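Local coordinates for protein tryptophan halogenase superfamily (PDB 6FRL) that is a flavin-dependent halogenase that prefers bromination over chlorination, probably acting on an electron-rich aromatic substrate such as indole, at residues 392-404 and 415-428. Sequence-based numbering, arbitrary orientation.
Sequences RVRDFIILHYKLN and CREMPVPETLERKI
Cys415 lays its sulfur obliquely beside the Tyr401 ring, with SG 3.8 Å from Tyr401 CD1. The hydroxyl of that tyrosine is held by Glu348. Arg416, bent at chi3, reaches Asn404, just past the end of helix 376-402. Its NH1 donates to Asn404 O at 3.0 Å, with the nitrogen well above the carbonyl plane. NH1 also bonds Arg406 O. The carbonyls of Arg416 and Met418 both accept from Lys402 NZ, each at 2.9 Å. Lys402 CG stands anti to the backbone N (chi1 -177°), and a bend at chi2 brings the ammonium to this turn. One water donates to both Lys402 O and Arg416 O. The chain doubles back through helix 410-417, so that helix 422-434 packs against helix 376-402; residues 422-428 cross residues 392-402 at -60°. Val420 CG1 touches both Ile398 CG2 and Lys402 CE. Pro421, the N-cap residue, puts CD against the CD1 end of Ile398, and its CG lies over one face of the Arg394 guanidinium. Thr423 OG1 donates to Asp395 OD2 at 2.6 Å, on the syn side. Arg392 NH2 reaches the same oxygen from above the carboxylate plane, while Arg394 grips OD1 side-on with NE and NH2. Four N-H or O-H donors thus fix this buried carboxylate, and the two arginines probably keep it ionised. Leu424 CD2 packs on Ile398 CG2 at 3.4 Å. The side chains of Ile428 and Leu399 slide past each other in opposite directions, their CD1 atoms 3.6 Å apart, and Trp450 of helix 447-456 also touches this leucine.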
# COMPACT_ATOMS: atom_id res chain seq x y z
N ARG B 392 0.84 -14.51 0.81
CA ARG B 392 0.82 -13.67 2.01
C ARG B 392 -0.06 -14.25 3.13
O ARG B 392 0.29 -14.15 4.29
CB ARG B 392 0.45 -12.22 1.66
CG ARG B 392 1.34 -11.54 0.63
CD ARG B 392 2.70 -11.20 1.16
NE ARG B 392 3.56 -12.37 1.32
CZ ARG B 392 4.18 -13.01 0.33
NH1 ARG B 392 4.07 -12.60 -0.94
NH2 ARG B 392 4.92 -14.09 0.61
N VAL B 393 -1.14 -14.94 2.78
CA VAL B 393 -1.97 -15.62 3.81
C VAL B 393 -1.30 -16.90 4.32
O VAL B 393 -1.32 -17.20 5.53
CB VAL B 393 -3.40 -15.93 3.29
CG1 VAL B 393 -4.22 -16.74 4.30
CG2 VAL B 393 -4.13 -14.63 2.94
N ARG B 394 -0.77 -17.68 3.39
CA ARG B 394 0.07 -18.84 3.77
C ARG B 394 1.13 -18.52 4.84
O ARG B 394 1.19 -19.17 5.89
CB ARG B 394 0.73 -19.41 2.52
CG ARG B 394 1.62 -20.63 2.72
CD ARG B 394 2.58 -20.74 1.57
NE ARG B 394 3.45 -19.56 1.45
CZ ARG B 394 4.27 -19.33 0.42
NH1 ARG B 394 4.35 -20.20 -0.58
NH2 ARG B 394 5.01 -18.22 0.40
N ASP B 395 1.95 -17.51 4.57
CA ASP B 395 3.01 -17.07 5.49
C ASP B 395 2.49 -16.67 6.86
O ASP B 395 3.08 -17.03 7.86
CB ASP B 395 3.81 -15.90 4.88
CG ASP B 395 4.68 -16.34 3.71
OD1 ASP B 395 4.63 -17.53 3.31
OD2 ASP B 395 5.39 -15.47 3.18
N PHE B 396 1.39 -15.92 6.92
CA PHE B 396 0.78 -15.63 8.22
C PHE B 396 0.39 -16.91 8.95
O PHE B 396 0.65 -17.02 10.15
CB PHE B 396 -0.42 -14.68 8.06
CG PHE B 396 -0.96 -14.14 9.36
CD1 PHE B 396 -0.14 -13.40 10.21
CD2 PHE B 396 -2.30 -14.29 9.70
CE1 PHE B 396 -0.65 -12.87 11.41
CE2 PHE B 396 -2.81 -13.77 10.89
CZ PHE B 396 -1.96 -13.05 11.74
N ILE B 397 -0.23 -17.87 8.23
CA ILE B 397 -0.62 -19.16 8.85
C ILE B 397 0.62 -19.94 9.35
O ILE B 397 0.66 -20.40 10.48
CB ILE B 397 -1.49 -20.02 7.89
CG1 ILE B 397 -2.87 -19.34 7.74
CG2 ILE B 397 -1.66 -21.44 8.43
CD1 ILE B 397 -3.69 -19.80 6.56
N ILE B 398 1.63 -20.06 8.50
CA ILE B 398 2.89 -20.71 8.86
C ILE B 398 3.47 -20.20 10.20
O ILE B 398 3.85 -21.00 11.08
CB ILE B 398 3.93 -20.54 7.73
CG1 ILE B 398 3.54 -21.43 6.55
CG2 ILE B 398 5.34 -20.92 8.22
CD1 ILE B 398 4.29 -21.13 5.28
N LEU B 399 3.54 -18.87 10.35
CA LEU B 399 4.09 -18.22 11.54
C LEU B 399 3.55 -18.80 12.84
O LEU B 399 4.32 -18.94 13.80
CB LEU B 399 3.86 -16.69 11.52
CG LEU B 399 4.56 -15.90 12.63
CD1 LEU B 399 6.07 -15.99 12.51
CD2 LEU B 399 4.13 -14.45 12.65
N HIS B 400 2.25 -19.10 12.87
CA HIS B 400 1.58 -19.60 14.08
C HIS B 400 2.24 -20.94 14.55
O HIS B 400 2.48 -21.18 15.76
CB HIS B 400 0.08 -19.83 13.84
CG HIS B 400 -0.74 -18.58 13.62
ND1 HIS B 400 -0.64 -17.80 12.49
CD2 HIS B 400 -1.77 -18.05 14.35
CE1 HIS B 400 -1.54 -16.82 12.54
NE2 HIS B 400 -2.23 -16.95 13.66
N TYR B 401 2.54 -21.80 13.59
CA TYR B 401 3.19 -23.07 13.88
C TYR B 401 4.68 -22.87 14.22
O TYR B 401 5.19 -23.44 15.18
CB TYR B 401 3.09 -24.03 12.68
CG TYR B 401 1.71 -24.56 12.37
CD1 TYR B 401 1.12 -25.55 13.17
CD2 TYR B 401 0.98 -24.10 11.26
CE1 TYR B 401 -0.15 -26.04 12.89
CE2 TYR B 401 -0.28 -24.60 10.97
CZ TYR B 401 -0.84 -25.57 11.78
OH TYR B 401 -2.07 -26.11 11.51
N LYS B 402 5.35 -22.06 13.40
CA LYS B 402 6.78 -21.77 13.55
C LYS B 402 7.20 -21.27 14.93
O LYS B 402 8.30 -21.59 15.36
CB LYS B 402 7.21 -20.77 12.49
CG LYS B 402 8.70 -20.43 12.48
CD LYS B 402 9.57 -21.67 12.37
CE LYS B 402 10.98 -21.39 11.89
NZ LYS B 402 11.83 -22.61 11.98
N LEU B 403 6.33 -20.50 15.60
CA LEU B 403 6.65 -19.87 16.89
C LEU B 403 6.06 -20.57 18.14
O LEU B 403 6.17 -20.06 19.28
CB LEU B 403 6.15 -18.42 16.88
CG LEU B 403 6.65 -17.51 15.76
CD1 LEU B 403 6.09 -16.12 15.95
CD2 LEU B 403 8.17 -17.45 15.76
N ASN B 404 5.46 -21.74 17.94
CA ASN B 404 4.86 -22.45 19.06
C ASN B 404 5.95 -22.78 20.11
O ASN B 404 7.12 -22.91 19.77
CB ASN B 404 4.10 -23.67 18.57
CG ASN B 404 4.95 -24.92 18.54
OD1 ASN B 404 5.11 -25.58 19.57
ND2 ASN B 404 5.46 -25.27 17.36
N CYS B 415 7.56 -28.41 13.90
CA CYS B 415 6.99 -27.12 13.44
C CYS B 415 7.95 -25.96 13.77
O CYS B 415 8.23 -25.13 12.89
CB CYS B 415 5.61 -26.88 14.06
SG CYS B 415 4.27 -27.74 13.22
N ARG B 416 8.48 -25.96 15.00
CA ARG B 416 9.49 -24.99 15.46
C ARG B 416 10.84 -25.01 14.71
O ARG B 416 11.48 -23.97 14.56
CB ARG B 416 9.72 -25.18 16.96
CG ARG B 416 10.61 -24.14 17.62
CD ARG B 416 10.49 -24.21 19.15
NE ARG B 416 10.47 -25.59 19.65
CZ ARG B 416 9.44 -26.21 20.24
NH1 ARG B 416 8.27 -25.61 20.47
NH2 ARG B 416 9.59 -27.48 20.62
N GLU B 417 11.26 -26.17 14.22
CA GLU B 417 12.50 -26.28 13.46
C GLU B 417 12.32 -26.42 11.96
O GLU B 417 13.31 -26.42 11.24
CB GLU B 417 13.32 -27.45 14.02
CG GLU B 417 13.89 -27.18 15.42
CD GLU B 417 14.03 -28.45 16.25
OE1 GLU B 417 14.32 -29.52 15.67
OE2 GLU B 417 13.86 -28.37 17.49
N MET B 418 11.08 -26.51 11.47
CA MET B 418 10.80 -26.66 10.01
C MET B 418 11.30 -25.44 9.22
O MET B 418 11.26 -24.32 9.72
CB MET B 418 9.29 -26.89 9.70
CG MET B 418 8.41 -25.64 9.58
SD MET B 418 6.62 -25.82 9.74
CE MET B 418 6.37 -27.11 8.53
N PRO B 419 11.78 -25.66 8.00
CA PRO B 419 12.05 -24.49 7.16
C PRO B 419 10.76 -23.76 6.72
O PRO B 419 9.69 -24.36 6.70
CB PRO B 419 12.84 -25.07 5.97
CG PRO B 419 12.51 -26.51 5.94
CD PRO B 419 12.01 -26.93 7.30
N VAL B 420 10.88 -22.46 6.42
CA VAL B 420 9.76 -21.61 6.09
C VAL B 420 10.17 -20.74 4.92
O VAL B 420 11.35 -20.48 4.72
CB VAL B 420 9.28 -20.73 7.30
CG1 VAL B 420 9.09 -21.56 8.56
CG2 VAL B 420 10.24 -19.60 7.61
N PRO B 421 9.19 -20.28 4.14
CA PRO B 421 9.56 -19.46 3.02
C PRO B 421 10.47 -18.29 3.41
O PRO B 421 10.37 -17.77 4.53
CB PRO B 421 8.20 -18.96 2.49
CG PRO B 421 7.25 -20.04 2.89
CD PRO B 421 7.73 -20.48 4.24
N GLU B 422 11.36 -17.90 2.49
CA GLU B 422 12.23 -16.73 2.63
C GLU B 422 11.48 -15.43 2.93
O GLU B 422 11.98 -14.59 3.68
CB GLU B 422 13.13 -16.57 1.38
CG GLU B 422 13.60 -15.13 1.09
CD GLU B 422 14.97 -15.04 0.40
OE1 GLU B 422 15.26 -15.86 -0.51
OE2 GLU B 422 15.76 -14.13 0.79
N THR B 423 10.32 -15.24 2.33
CA THR B 423 9.47 -14.06 2.63
C THR B 423 9.14 -13.92 4.14
O THR B 423 9.18 -12.80 4.68
CB THR B 423 8.15 -14.13 1.83
OG1 THR B 423 7.67 -15.46 1.86
CG2 THR B 423 8.38 -13.74 0.38
N LEU B 424 8.87 -15.05 4.80
CA LEU B 424 8.64 -15.11 6.23
C LEU B 424 9.92 -15.02 7.07
O LEU B 424 9.88 -14.47 8.20
CB LEU B 424 7.89 -16.39 6.59
CG LEU B 424 7.47 -16.53 8.06
CD1 LEU B 424 6.60 -15.34 8.50
CD2 LEU B 424 6.72 -17.84 8.23
N GLU B 425 11.02 -15.59 6.57
CA GLU B 425 12.33 -15.46 7.24
C GLU B 425 12.68 -13.99 7.39
O GLU B 425 13.10 -13.56 8.46
CB GLU B 425 13.45 -16.19 6.48
CG GLU B 425 13.51 -17.70 6.72
CD GLU B 425 14.55 -18.43 5.84
OE1 GLU B 425 15.21 -17.79 4.97
OE2 GLU B 425 14.70 -19.67 6.02
N ARG B 426 12.49 -13.23 6.33
CA ARG B 426 12.80 -11.80 6.33
C ARG B 426 11.95 -11.00 7.31
O ARG B 426 12.48 -10.11 7.97
CB ARG B 426 12.62 -11.20 4.93
CG ARG B 426 13.73 -11.54 3.96
CD ARG B 426 13.37 -10.98 2.60
NE ARG B 426 13.12 -9.53 2.70
CZ ARG B 426 12.52 -8.78 1.78
NH1 ARG B 426 12.07 -9.31 0.63
NH2 ARG B 426 12.37 -7.48 2.00
N LYS B 427 10.65 -11.33 7.39
CA LYS B 427 9.75 -10.71 8.35
C LYS B 427 10.19 -10.96 9.77
O LYS B 427 10.31 -10.01 10.55
CB LYS B 427 8.30 -11.21 8.19
CG LYS B 427 7.46 -10.43 7.20
CD LYS B 427 6.06 -11.01 7.04
CE LYS B 427 5.00 -9.92 6.92
NZ LYS B 427 4.92 -9.40 5.56
N ILE B 428 10.42 -12.23 10.10
CA ILE B 428 10.83 -12.64 11.46
C ILE B 428 12.16 -11.98 11.79
O ILE B 428 12.34 -11.53 12.91
CB ILE B 428 10.90 -14.17 11.61
CG1 ILE B 428 9.49 -14.76 11.55
CG2 ILE B 428 11.53 -14.58 12.93
CD1 ILE B 428 9.50 -16.28 11.49
O HOH W 1 11.08 -21.09 15.20